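Local coordinates for surface protein R28 (Streptococcus pyogenes, PDB 6S5Z) that is a peptidoglycan-linked streptococcal surface protein, represented here by a Rib domain, an immunoglobulin-like module implicated in infection, at residues I61-Y66 and V71-V76; D28-T33 and S40-K45; K14-T17 and E23-A26; H48-S53 and V76-T81. All coordinates share one frame; numbering follows the deposited sequence. Where two conformers were deposited one is given.

Contact 1. Residues I61-Y66 and V71-V76; sequences IVEVHY and VDDVNV. With NA (sodium ion), chain C.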
loop_
_atom_site.group_PDB
_atom_site.type_symbol
_atom_site.label_atom_id
_atom_site.label_comp_id
_atom_site.label_asym_id
_atom_site.label_seq_id
_atom_site.Cartn_x
_atom_site.Cartn_y
_atom_site.Cartn_z
ATOM N N ILE A 61 -3.213 0.804 5.501
ATOM C CA ILE A 61 -3.940 0.210 4.384
ATOM C C ILE A 61 -3.621 0.989 3.119
ATOM O O ILE A 61 -3.764 2.218 3.083
ATOM C CB ILE A 61 -5.452 0.172 4.648
ATOM C CG1 ILE A 61 -5.722 -0.620 5.938
ATOM C CG2 ILE A 61 -6.177 -0.457 3.469
ATOM C CD1 ILE A 61 -7.132 -0.499 6.440
ATOM N N VAL A 62 -3.155 0.277 2.100
ATOM C CA VAL A 62 -2.903 0.847 0.789
ATOM C C VAL A 62 -4.109 0.564 -0.089
ATOM O O VAL A 62 -4.608 -0.572 -0.126
ATOM C CB VAL A 62 -1.626 0.259 0.172
ATOM C CG1 VAL A 62 -1.419 0.781 -1.269
ATOM C CG2 VAL A 62 -0.428 0.577 1.044
ATOM N N GLU A 63 -4.599 1.598 -0.770
ATOM C CA GLU A 63 -5.560 1.421 -1.844
ATOM C C GLU A 63 -4.816 1.342 -3.170
ATOM O O GLU A 63 -4.053 2.255 -3.513
ATOM C CB GLU A 63 -6.556 2.572 -1.897
ATOM C CG GLU A 63 -7.344 2.749 -0.639
ATOM C CD GLU A 63 -8.298 3.938 -0.748
ATOM O OE1 GLU A 63 -8.212 4.706 -1.739
ATOM O OE2 GLU A 63 -9.131 4.092 0.159
ATOM N N VAL A 64 -5.052 0.272 -3.918
ATOM C CA VAL A 64 -4.500 0.114 -5.262
ATOM C C VAL A 64 -5.620 0.412 -6.253
ATOM O O VAL A 64 -6.615 -0.317 -6.309
ATOM C CB VAL A 64 -3.915 -1.291 -5.476
ATOM C CG1 VAL A 64 -3.269 -1.401 -6.851
ATOM C CG2 VAL A 64 -2.881 -1.552 -4.443
ATOM N N HIS A 65 -5.485 1.496 -7.016
ATOM C CA HIS A 65 -6.528 1.946 -7.941
ATOM C C HIS A 65 -6.165 1.470 -9.342
ATOM O O HIS A 65 -5.198 1.951 -9.929
ATOM C CB HIS A 65 -6.665 3.470 -7.916
ATOM C CG HIS A 65 -7.287 4.006 -6.663
ATOM N ND1 HIS A 65 -8.592 4.446 -6.611
ATOM C CD2 HIS A 65 -6.792 4.147 -5.412
ATOM C CE1 HIS A 65 -8.871 4.844 -5.381
ATOM N NE2 HIS A 65 -7.793 4.678 -4.635
ATOM N N TYR A 66 -6.971 0.592 -9.895
ATOM C CA TYR A 66 -6.666 -0.013 -11.178
ATOM C C TYR A 66 -7.248 0.818 -12.306
ATOM O O TYR A 66 -8.133 1.653 -12.084
ATOM C CB TYR A 66 -7.230 -1.423 -11.234
ATOM C CG TYR A 66 -6.624 -2.352 -10.237
ATOM C CD1 TYR A 66 -5.316 -2.771 -10.374
ATOM C CD2 TYR A 66 -7.365 -2.834 -9.161
ATOM C CE1 TYR A 66 -4.755 -3.633 -9.473
ATOM C CE2 TYR A 66 -6.808 -3.706 -8.257
ATOM C CZ TYR A 66 -5.503 -4.094 -8.415
ATOM O OH TYR A 66 -4.938 -4.958 -7.517
ATOM N N VAL A 71 -10.719 -1.148 -7.186
ATOM C CA VAL A 71 -9.755 -0.804 -6.150
ATOM C C VAL A 71 -9.553 -2.008 -5.248
ATOM O O VAL A 71 -10.519 -2.640 -4.816
ATOM C CB VAL A 71 -10.240 0.414 -5.318
ATOM C CG1 VAL A 71 -9.211 0.791 -4.260
ATOM C CG2 VAL A 71 -10.518 1.620 -6.224
ATOM N N ASP A 72 -8.299 -2.288 -4.920
ATOM C CA ASP A 72 -7.939 -3.295 -3.934
ATOM C C ASP A 72 -7.432 -2.589 -2.688
ATOM O O ASP A 72 -6.722 -1.585 -2.787
ATOM C CB ASP A 72 -6.842 -4.237 -4.460
ATOM C CG ASP A 72 -7.382 -5.540 -5.009
ATOM O OD1 ASP A 72 -8.384 -6.049 -4.456
ATOM O OD2 ASP A 72 -6.765 -6.091 -5.963
ATOM N N ASP A 73 -7.836 -3.086 -1.519
ATOM C CA ASP A 73 -7.289 -2.650 -0.240
ATOM C C ASP A 73 -6.241 -3.659 0.226
ATOM O O ASP A 73 -6.486 -4.868 0.205
ATOM C CB ASP A 73 -8.388 -2.519 0.815
ATOM C CG ASP A 73 -9.315 -1.353 0.552
ATOM O OD1 ASP A 73 -8.932 -0.419 -0.187
ATOM O OD2 ASP A 73 -10.440 -1.366 1.091
ATOM N N VAL A 74 -5.084 -3.163 0.647
ATOM C CA VAL A 74 -3.973 -4.018 1.046
ATOM C C VAL A 74 -3.497 -3.600 2.429
ATOM O O VAL A 74 -3.017 -2.477 2.607
ATOM C CB VAL A 74 -2.816 -3.958 0.032
ATOM C CG1 VAL A 74 -1.697 -4.853 0.505
ATOM C CG2 VAL A 74 -3.304 -4.372 -1.357
ATOM N N ASN A 75 -3.632 -4.501 3.404
ATOM C CA ASN A 75 -3.117 -4.259 4.745
ATOM C C ASN A 75 -1.602 -4.394 4.764
ATOM O O ASN A 75 -1.051 -5.385 4.270
ATOM C CB ASN A 75 -3.737 -5.245 5.739
ATOM C CG ASN A 75 -5.232 -5.072 5.863
ATOM O OD1 ASN A 75 -5.753 -3.964 5.720
ATOM N ND2 ASN A 75 -5.935 -6.169 6.099
ATOM N N VAL A 76 -0.930 -3.411 5.354
ATOM C CA VAL A 76 0.530 -3.363 5.390
ATOM C C VAL A 76 0.999 -3.044 6.799
ATOM O O VAL A 76 0.238 -2.599 7.656
ATOM C CB VAL A 76 1.125 -2.341 4.401
ATOM C CG1 VAL A 76 0.620 -2.562 2.982
ATOM C CG2 VAL A 76 0.795 -0.910 4.874
HETATM NA NA NA C . -7.183 -8.572 -5.994
HETATM O O HOH W 1 -9.389 -8.478 -4.413
HETATM O O HOH W 2 -6.510 -11.123 -6.072
HETATM O O HOH W 3 -6.062 -8.808 -3.619
#
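Strands 61-65 and 71-76 run antiparallel as the two arms of a hairpin, their axes 4.5 Å apart at closest and 154° between their directions, with Val62-Val74 and Val64-Asp72 as hydrogen-bonded pairs. Val64 N gives a nearly straight bond to Asp72 O (2.7 Å, 173° at the hydrogen). On the face of Ile61, Glu63 and His65, each side chain lies alongside a partner: Ile61 CG1 rests 3.4 Å from Asn75 OD1, and the Glu63 and Asp73 side chains run in the same direction. Their like charges, with Glu63 OE2 and Asp73 OD1 4.5 Å apart, are both answered by Lys45, which forms a salt bridge to each. Val71 CG1 stands over the centre of one face of the His65 ring, a CH-pi contact, while NE2 of that ring donates to Glu63 OE1 (2.9 Å). The other face is apolar near Val62, Val64, Val74 and Val76, where Val62 CG2 meets Val76 CG1 at 3.8 Å. Toward the turn it becomes polar. With CG beside its backbone N (chi1 -64°), Tyr66 reaches across to Asp72, its OH donating 2.7 Å to the anti lone pair of Asp72 OD2; the carboxylate meets the ring at its edge, its plane steeply turned. The same OD2 binds the sodium ion at 2.5 Å, and OD1 accepts from one of the three waters on the metal. Lys6 O and Tyr9 O complete the site. Asp72 is thus held by phenol, metal and water together, and the sodium probably offsets its negative charge while tying the hairpin to the N-terminal segment.

Contact 2. Residues D28-T33 and S40-K45; sequences DSIANT and STYNWK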
loop_
_atom_site.group_PDB
_atom_site.type_symbol
_atom_site.label_atom_id
_atom_site.label_comp_id
_atom_site.label_asym_id
_atom_site.label_seq_id
_atom_site.Cartn_x
_atom_site.Cartn_y
_atom_site.Cartn_z
ATOM N N ASP A 28 5.250 2.318 -2.050
ATOM C CA ASP A 28 6.454 1.672 -1.552
ATOM C C ASP A 28 6.147 0.550 -0.577
ATOM O O ASP A 28 7.063 -0.209 -0.226
ATOM C CB ASP A 28 7.375 2.691 -0.889
ATOM C CG ASP A 28 8.081 3.578 -1.890
ATOM O OD1 ASP A 28 8.276 3.154 -3.051
ATOM O OD2 ASP A 28 8.471 4.694 -1.508
ATOM N N SER A 29 4.900 0.441 -0.126
ATOM C CA SER A 29 4.463 -0.627 0.759
ATOM C C SER A 29 3.825 -1.788 0.011
ATOM O O SER A 29 3.269 -2.694 0.646
ATOM C CB SER A 29 3.490 -0.078 1.814
ATOM O OG SER A 29 4.203 0.628 2.816
ATOM N N ILE A 30 3.894 -1.797 -1.315
ATOM C CA ILE A 30 3.375 -2.903 -2.113
ATOM C C ILE A 30 4.560 -3.645 -2.717
ATOM O O ILE A 30 5.401 -3.037 -3.386
ATOM C CB ILE A 30 2.413 -2.423 -3.212
ATOM C CG1 ILE A 30 1.198 -1.718 -2.607
ATOM C CG2 ILE A 30 2.008 -3.585 -4.115
ATOM C CD1 ILE A 30 0.380 -2.580 -1.689
ATOM N N ALA A 31 4.600 -4.959 -2.507
ATOM C CA ALA A 31 5.793 -5.735 -2.835
ATOM C C ALA A 31 5.914 -6.001 -4.328
ATOM O O ALA A 31 7.030 -6.153 -4.837
ATOM C CB ALA A 31 5.797 -7.076 -2.075
ATOM N N ASN A 32 4.799 -6.058 -5.049
ATOM C CA ASN A 32 4.832 -6.600 -6.399
ATOM C C ASN A 32 4.142 -5.667 -7.385
ATOM O O ASN A 32 3.315 -6.099 -8.194
ATOM C CB ASN A 32 4.203 -7.991 -6.392
ATOM C CG ASN A 32 2.734 -7.954 -6.028
ATOM O OD1 ASN A 32 2.287 -7.031 -5.338
ATOM N ND2 ASN A 32 1.968 -8.942 -6.500
ATOM N N THR A 33 4.486 -4.363 -7.350
ATOM C CA THR A 33 3.907 -3.418 -8.311
ATOM C C THR A 33 4.290 -3.764 -9.742
ATOM O O THR A 33 3.689 -3.231 -10.680
ATOM C CB THR A 33 4.333 -1.968 -8.032
ATOM O OG1 THR A 33 5.760 -1.847 -8.087
ATOM C CG2 THR A 33 3.844 -1.491 -6.673
ATOM N N SER A 40 -1.622 1.700 -12.577
ATOM C CA SER A 40 -2.293 1.731 -11.281
ATOM C C SER A 40 -1.748 2.883 -10.451
ATOM O O SER A 40 -0.577 3.232 -10.541
ATOM C CB SER A 40 -2.069 0.413 -10.533
ATOM O OG SER A 40 -2.434 -0.696 -11.340
ATOM N N THR A 41 -2.587 3.447 -9.587
ATOM C CA THR A 41 -2.114 4.456 -8.656
ATOM C C THR A 41 -2.286 3.935 -7.235
ATOM O O THR A 41 -3.148 3.101 -6.971
ATOM C CB THR A 41 -2.838 5.812 -8.854
ATOM O OG1 THR A 41 -4.230 5.697 -8.530
ATOM C CG2 THR A 41 -2.703 6.294 -10.301
ATOM N N TYR A 42 -1.446 4.422 -6.321
ATOM C CA TYR A 42 -1.394 3.926 -4.947
ATOM C C TYR A 42 -1.549 5.100 -3.999
ATOM O O TYR A 42 -0.908 6.138 -4.188
ATOM C CB TYR A 42 -0.064 3.211 -4.676
ATOM C CG TYR A 42 0.220 2.068 -5.639
ATOM C CD1 TYR A 42 0.744 2.301 -6.919
ATOM C CD2 TYR A 42 -0.050 0.754 -5.281
ATOM C CE1 TYR A 42 0.995 1.238 -7.798
ATOM C CE2 TYR A 42 0.196 -0.292 -6.145
ATOM C CZ TYR A 42 0.721 -0.052 -7.394
ATOM O OH TYR A 42 0.956 -1.132 -8.227
ATOM N N ASN A 43 -2.389 4.933 -2.978
ATOM C CA ASN A 43 -2.544 5.971 -1.968
ATOM C C ASN A 43 -2.900 5.303 -0.658
ATOM O O ASN A 43 -3.387 4.174 -0.635
ATOM C CB ASN A 43 -3.620 6.990 -2.340
ATOM C CG ASN A 43 -4.993 6.367 -2.456
ATOM O OD1 ASN A 43 -5.374 5.897 -3.521
ATOM N ND2 ASN A 43 -5.748 6.354 -1.352
ATOM N N TRP A 44 -2.654 6.017 0.434
ATOM C CA TRP A 44 -3.077 5.529 1.735
ATOM C C TRP A 44 -4.579 5.682 1.890
ATOM O O TRP A 44 -5.148 6.734 1.580
ATOM C CB TRP A 44 -2.356 6.282 2.863
ATOM C CG TRP A 44 -0.890 6.032 2.893
ATOM C CD1 TRP A 44 0.105 6.899 2.552
ATOM C CD2 TRP A 44 -0.247 4.803 3.254
ATOM N NE1 TRP A 44 1.333 6.285 2.687
ATOM C CE2 TRP A 44 1.141 5.001 3.118
ATOM C CE3 TRP A 44 -0.716 3.555 3.682
ATOM C CZ2 TRP A 44 2.069 3.994 3.394
ATOM C CZ3 TRP A 44 0.199 2.567 3.962
ATOM C CH2 TRP A 44 1.578 2.787 3.812
ATOM N N LYS A 45 -5.220 4.636 2.401
ATOM C CA LYS A 45 -6.622 4.763 2.776
ATOM C C LYS A 45 -6.779 5.860 3.819
ATOM O O LYS A 45 -5.955 5.999 4.721
ATOM C CB LYS A 45 -7.148 3.442 3.346
ATOM C CG LYS A 45 -8.619 3.476 3.758
ATOM C CD LYS A 45 -9.093 2.078 4.115
ATOM C CE LYS A 45 -9.179 1.233 2.877
ATOM N NZ LYS A 45 -10.271 1.681 2.014
HETATM O O HOH W 4 2.054 -1.013 -10.703
#
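The Tyr42 ring is approached obliquely by Ile30 and Thr33, and at its hydroxyl edge water 4 lies in the ring plane. Ile30 CG1 packs against the CD2-CE2 side, 3.8 Å from Tyr42 CD2. Thr33 CG2 sits by the phenol end, 3.3 Å from Tyr42 OH; with OG1 between backbone N and carbonyl carbon (chi1 59°) and CG2 anti to that carbon, Thr33 turns its methyl to the tyrosine. The Trp44 indole is met obliquely too, by the hydroxyl of Ser29, whose OG comes within 3.5 Å of Trp44 CH2 on the six-membered ring. At the other end of that indole, NE1 donates to Leu24 O. Water 4 joins the segments where direct polar bonds do not: it lies 2.7 Å from Tyr42 OH and 2.8 Å from Thr33 O. On the neighbouring strands, Val64 touches Tyr42, and Val62 and Val76 touch Trp44. The loop 28-33 therefore closes over strand 41-44 mainly through van der Waals packing, partly buried near the middle of this immunoglobulin-like domain, and both aromatic residues keep their polar groups bonded, the phenol through a water and the indole through a carbonyl.

Contact 3. Residues K14-T17 and E23-A26; sequences KHRT and ELDA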
loop_
_atom_site.group_PDB
_atom_site.type_symbol
_atom_site.label_atom_id
_atom_site.label_comp_id
_atom_site.label_asym_id
_atom_site.label_seq_id
_atom_site.Cartn_x
_atom_site.Cartn_y
_atom_site.Cartn_z
ATOM N N LYS A 14 4.356 -5.247 1.281
ATOM C CA LYS A 14 5.764 -5.245 1.634
ATOM C C LYS A 14 5.908 -4.646 3.026
ATOM O O LYS A 14 5.398 -3.547 3.286
ATOM C CB LYS A 14 6.584 -4.443 0.622
ATOM C CG LYS A 14 8.031 -4.207 1.065
ATOM C CD LYS A 14 8.834 -3.442 0.014
ATOM C CE LYS A 14 10.176 -2.977 0.585
ATOM N NZ LYS A 14 11.021 -2.329 -0.459
ATOM N N HIS A 15 6.579 -5.373 3.921
ATOM C CA HIS A 15 6.876 -4.846 5.247
ATOM C C HIS A 15 8.086 -3.921 5.161
ATOM O O HIS A 15 9.184 -4.364 4.806
ATOM C CB HIS A 15 7.145 -5.986 6.233
ATOM C CG HIS A 15 7.694 -5.512 7.542
ATOM N ND1 HIS A 15 8.944 -5.870 7.998
ATOM C CD2 HIS A 15 7.179 -4.670 8.471
ATOM C CE1 HIS A 15 9.173 -5.276 9.156
ATOM N NE2 HIS A 15 8.119 -4.539 9.464
ATOM N N ARG A 16 7.900 -2.646 5.499
ATOM C CA ARG A 16 8.988 -1.678 5.499
ATOM C C ARG A 16 9.441 -1.350 6.919
ATOM O O ARG A 16 8.651 -1.390 7.876
ATOM C CB ARG A 16 8.576 -0.381 4.792
ATOM C CG ARG A 16 8.087 -0.523 3.372
ATOM C CD ARG A 16 7.857 0.873 2.823
ATOM N NE ARG A 16 9.108 1.629 2.763
ATOM C CZ ARG A 16 9.174 2.950 2.616
ATOM N NH1 ARG A 16 8.072 3.672 2.534
ATOM N NH2 ARG A 16 10.346 3.553 2.564
ATOM N N THR A 17 10.729 -1.016 7.040
ATOM C CA THR A 17 11.317 -0.485 8.267
ATOM C C THR A 17 11.903 0.886 7.970
ATOM O O THR A 17 12.753 1.026 7.084
ATOM C CB THR A 17 12.401 -1.414 8.809
ATOM O OG1 THR A 17 11.824 -2.696 9.058
ATOM C CG2 THR A 17 12.974 -0.864 10.103
ATOM N N GLU A 23 8.950 9.909 5.613
ATOM C CA GLU A 23 7.816 9.950 4.706
ATOM C C GLU A 23 7.466 8.531 4.250
ATOM O O GLU A 23 8.307 7.629 4.258
ATOM C CB GLU A 23 8.132 10.829 3.495
ATOM C CG GLU A 23 8.484 12.280 3.834
ATOM C CD GLU A 23 7.335 13.032 4.473
ATOM O OE1 GLU A 23 6.167 12.779 4.090
ATOM O OE2 GLU A 23 7.602 13.881 5.356
ATOM N N LEU A 24 6.211 8.340 3.859
ATOM C CA LEU A 24 5.719 7.048 3.394
ATOM C C LEU A 24 4.894 7.267 2.140
ATOM O O LEU A 24 3.783 7.804 2.209
ATOM C CB LEU A 24 4.869 6.361 4.465
ATOM C CG LEU A 24 5.514 5.996 5.795
ATOM C CD1 LEU A 24 4.411 5.481 6.706
ATOM C CD2 LEU A 24 6.604 4.932 5.587
ATOM N N ASP A 25 5.455 6.888 0.995
ATOM C CA ASP A 25 4.683 6.746 -0.228
ATOM C C ASP A 25 3.969 5.407 -0.175
ATOM O O ASP A 25 4.587 4.379 0.119
ATOM C CB ASP A 25 5.600 6.824 -1.449
ATOM C CG ASP A 25 4.841 6.968 -2.765
ATOM O OD1 ASP A 25 3.795 6.317 -2.961
ATOM O OD2 ASP A 25 5.313 7.732 -3.625
ATOM N N ALA A 26 2.666 5.410 -0.463
ATOM C CA ALA A 26 1.907 4.172 -0.343
ATOM C C ALA A 26 2.417 3.093 -1.298
ATOM O O ALA A 26 2.453 1.912 -0.940
ATOM C CB ALA A 26 0.424 4.430 -0.596
HETATM O O HOH W 5 5.235 3.147 2.166
HETATM O O HOH W 6 8.246 6.014 0.684
HETATM O O HOH W 7 10.671 6.796 3.174
#
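Direct packing between Arg16 and Leu24 is slight: the two side chains run antiparallel past one another, and Leu24 CD2 comes within 3.6 Å of Arg16 NH1, oblique to the guanidinium plane. The polar link runs through water. Arg16 NH1 donates to water 5, which lies in the guanidinium plane at its edge and in turn donates to Asp25 O, 2.5 Å away. A second proton of Arg16 NH1 goes to water 6 at 3.0 Å, and that water also accepts from Asp25 N (2.9 Å), leaving one nitrogen of the arginine joined to both backbone polar groups of Asp25. Water 7 adds a looser connection, donating to Glu23 O at 2.7 Å but receiving only a weak bond from Arg16 NH2, 3.3 Å long. The carbonyls themselves stay at a distance from the guanidinium, with both Glu23 O and Asp25 O 4.3 Å from Arg16 NH1. The bend at chi3 (63°) in an otherwise extended chain brings the guanidinium end round to these waters, which the cation probably orients. Leu24 faces inward against Pro50 and Thr52. Arg16 also touches Asp28 and Ser29. The contact thus spans from the start of edge strand 16-19, which runs parallel to strand 71-81 and is joined to it by a backbone hydrogen bond between Arg16 and Thr79, across to the loop that leads on to strand 41-44.

Contact 4. Residues H48-S53 and V76-T81; sequences HKPDTS and VKVTVT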
loop_
_atom_site.group_PDB
_atom_site.type_symbol
_atom_site.label_atom_id
_atom_site.label_comp_id
_atom_site.label_asym_id
_atom_site.label_seq_id
_atom_site.Cartn_x
_atom_site.Cartn_y
_atom_site.Cartn_z
ATOM N N HIS A 48 -5.781 5.517 7.528
ATOM C CA HIS A 48 -4.965 4.320 7.641
ATOM C C HIS A 48 -3.567 4.529 7.064
ATOM O O HIS A 48 -2.934 3.579 6.587
ATOM C CB HIS A 48 -5.681 3.141 6.988
ATOM C CG HIS A 48 -6.875 2.677 7.775
ATOM N ND1 HIS A 48 -6.772 1.823 8.853
ATOM C CD2 HIS A 48 -8.190 2.983 7.665
ATOM C CE1 HIS A 48 -7.973 1.604 9.357
ATOM N NE2 HIS A 48 -8.850 2.301 8.657
ATOM N N LYS A 49 -3.058 5.770 7.134
ATOM C CA LYS A 49 -1.634 5.989 6.878
ATOM C C LYS A 49 -0.835 5.757 8.154
ATOM O O LYS A 49 -1.183 6.310 9.209
ATOM C CB LYS A 49 -1.367 7.396 6.364
ATOM C CG LYS A 49 0.118 7.674 6.160
ATOM C CD LYS A 49 0.364 9.061 5.619
ATOM C CE LYS A 49 1.824 9.288 5.261
ATOM N NZ LYS A 49 2.099 10.716 4.915
ATOM N N PRO A 50 0.200 4.925 8.111
ATOM C CA PRO A 50 0.994 4.681 9.322
ATOM C C PRO A 50 1.639 5.976 9.804
ATOM O O PRO A 50 2.199 6.742 9.018
ATOM C CB PRO A 50 2.032 3.651 8.864
ATOM C CG PRO A 50 1.365 2.938 7.680
ATOM C CD PRO A 50 0.582 4.046 6.987
ATOM N N ASP A 51 1.552 6.220 11.109
ATOM C CA ASP A 51 2.066 7.446 11.716
ATOM C C ASP A 51 3.520 7.218 12.126
ATOM O O ASP A 51 3.795 6.509 13.092
ATOM C CB ASP A 51 1.184 7.837 12.906
ATOM C CG ASP A 51 1.608 9.134 13.573
ATOM O OD1 ASP A 51 2.579 9.781 13.131
ATOM O OD2 ASP A 51 0.932 9.519 14.549
ATOM N N THR A 52 4.456 7.825 11.401
ATOM C CA THR A 52 5.863 7.641 11.719
ATOM C C THR A 52 6.369 8.617 12.767
ATOM O O THR A 52 7.575 8.629 13.030
ATOM C CB THR A 52 6.728 7.787 10.465
ATOM O OG1 THR A 52 6.590 9.127 9.964
ATOM C CG2 THR A 52 6.344 6.788 9.392
ATOM N N SER A 53 5.489 9.433 13.374
ATOM C CA SER A 53 5.943 10.409 14.366
ATOM C C SER A 53 6.361 9.759 15.679
ATOM O O SER A 53 7.112 10.362 16.452
ATOM C CB SER A 53 4.851 11.443 14.647
ATOM O OG SER A 53 3.747 10.869 15.335
ATOM N N VAL A 76 -0.930 -3.411 5.354
ATOM C CA VAL A 76 0.530 -3.363 5.390
ATOM C C VAL A 76 0.999 -3.044 6.799
ATOM O O VAL A 76 0.238 -2.599 7.656
ATOM C CB VAL A 76 1.125 -2.341 4.401
ATOM C CG1 VAL A 76 0.620 -2.562 2.982
ATOM C CG2 VAL A 76 0.795 -0.910 4.874
ATOM N N LYS A 77 2.283 -3.273 7.017
ATOM C CA LYS A 77 2.906 -3.058 8.307
ATOM C C LYS A 77 4.163 -2.237 8.099
ATOM O O LYS A 77 4.895 -2.439 7.123
ATOM C CB LYS A 77 3.205 -4.396 8.996
ATOM C CG LYS A 77 1.917 -5.161 9.280
ATOM C CD LYS A 77 2.087 -6.375 10.184
ATOM C CE LYS A 77 0.713 -6.828 10.699
ATOM N NZ LYS A 77 0.778 -7.738 11.877
ATOM N N VAL A 78 4.392 -1.291 9.002
ATOM C CA VAL A 78 5.575 -0.452 8.961
ATOM C C VAL A 78 6.184 -0.467 10.350
ATOM O O VAL A 78 5.505 -0.161 11.341
ATOM C CB VAL A 78 5.263 0.993 8.519
ATOM C CG1 VAL A 78 6.537 1.825 8.516
ATOM C CG2 VAL A 78 4.623 1.035 7.132
ATOM N N THR A 79 7.448 -0.841 10.428
ATOM C CA THR A 79 8.202 -0.764 11.663
ATOM C C THR A 79 8.878 0.593 11.686
ATOM O O THR A 79 9.528 0.978 10.711
ATOM C CB THR A 79 9.239 -1.892 11.726
ATOM O OG1 THR A 79 8.579 -3.144 11.534
ATOM C CG2 THR A 79 9.959 -1.896 13.068
ATOM N N VAL A 80 8.674 1.351 12.757
ATOM C CA VAL A 80 9.325 2.644 12.897
ATOM C C VAL A 80 10.337 2.529 14.030
ATOM O O VAL A 80 9.972 2.169 15.154
ATOM C CB VAL A 80 8.309 3.767 13.151
ATOM C CG1 VAL A 80 9.006 5.118 13.146
ATOM C CG2 VAL A 80 7.205 3.720 12.099
ATOM N N THR A 81 11.609 2.771 13.722
ATOM C CA THR A 81 12.701 2.693 14.688
ATOM C C THR A 81 13.027 4.067 15.273
ATOM O O THR A 81 12.771 5.109 14.663
ATOM C CB THR A 81 13.957 2.129 14.025
ATOM O OG1 THR A 81 14.491 3.106 13.124
ATOM C CG2 THR A 81 13.607 0.911 13.205
#
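Pro50 and Val78 meet at about a right angle, with Pro50 CG 3.8 Å from Val78 CG2. The neighbouring ring carbon, Pro50 CB, stands slightly farther from the same methyl. Two residues along each segment, Thr52 and Val80 form the second crossing: Thr52 CG2 lies 4.2 Å from Val80 CG2, and the carbonyl Thr52 O is 3.8 Å from Val80 CG1. In Val78, CG1 lies anti to the backbone N (chi1 179°), which places CG2 beside that N and against Pro50. The Thr52 hydroxyl takes no part in this packing and hydrogen-bonds to Ala22 O. Around Thr52 the loop is shaped by an Asx turn, in which Asp51 OD1 accepts from Ser53 N at 2.9 Å and also from Ser53 OG at 2.7 Å, both donors coming from the same face of the carboxylate. Farther out, Leu24 packs on Pro50 and Thr52, Trp44 touches Pro50, and Val18 lies beside Val78. The irregular loop 48-53 thus packs largely apolar groups onto the inward side of strand 71-81, consistent with the immunoglobulin-like fold of this Rib domain.

Overall arrangement
Strand 71-81 carries two of the four contacts: contacts 1 and 4 share Val76, their centres 16 Å apart, with contact 1 nested in the chain loop that contact 4 closes. On one flank of the hairpin, contact 2 adds strand 41-44, with His65 N 2.8 Å from Thr41 O; on the other, contact 3 adds strand 16-19 beside contact 4, those two centres being 7 Å apart. Trp44 joins the set, passing from contact 2 to Leu24 of contact 3 and Pro50 of contact 4. The sodium site belongs to contact 1 through Asp72, and the side chain of Ile30 in contact 2 lies about 11 Å from the ion.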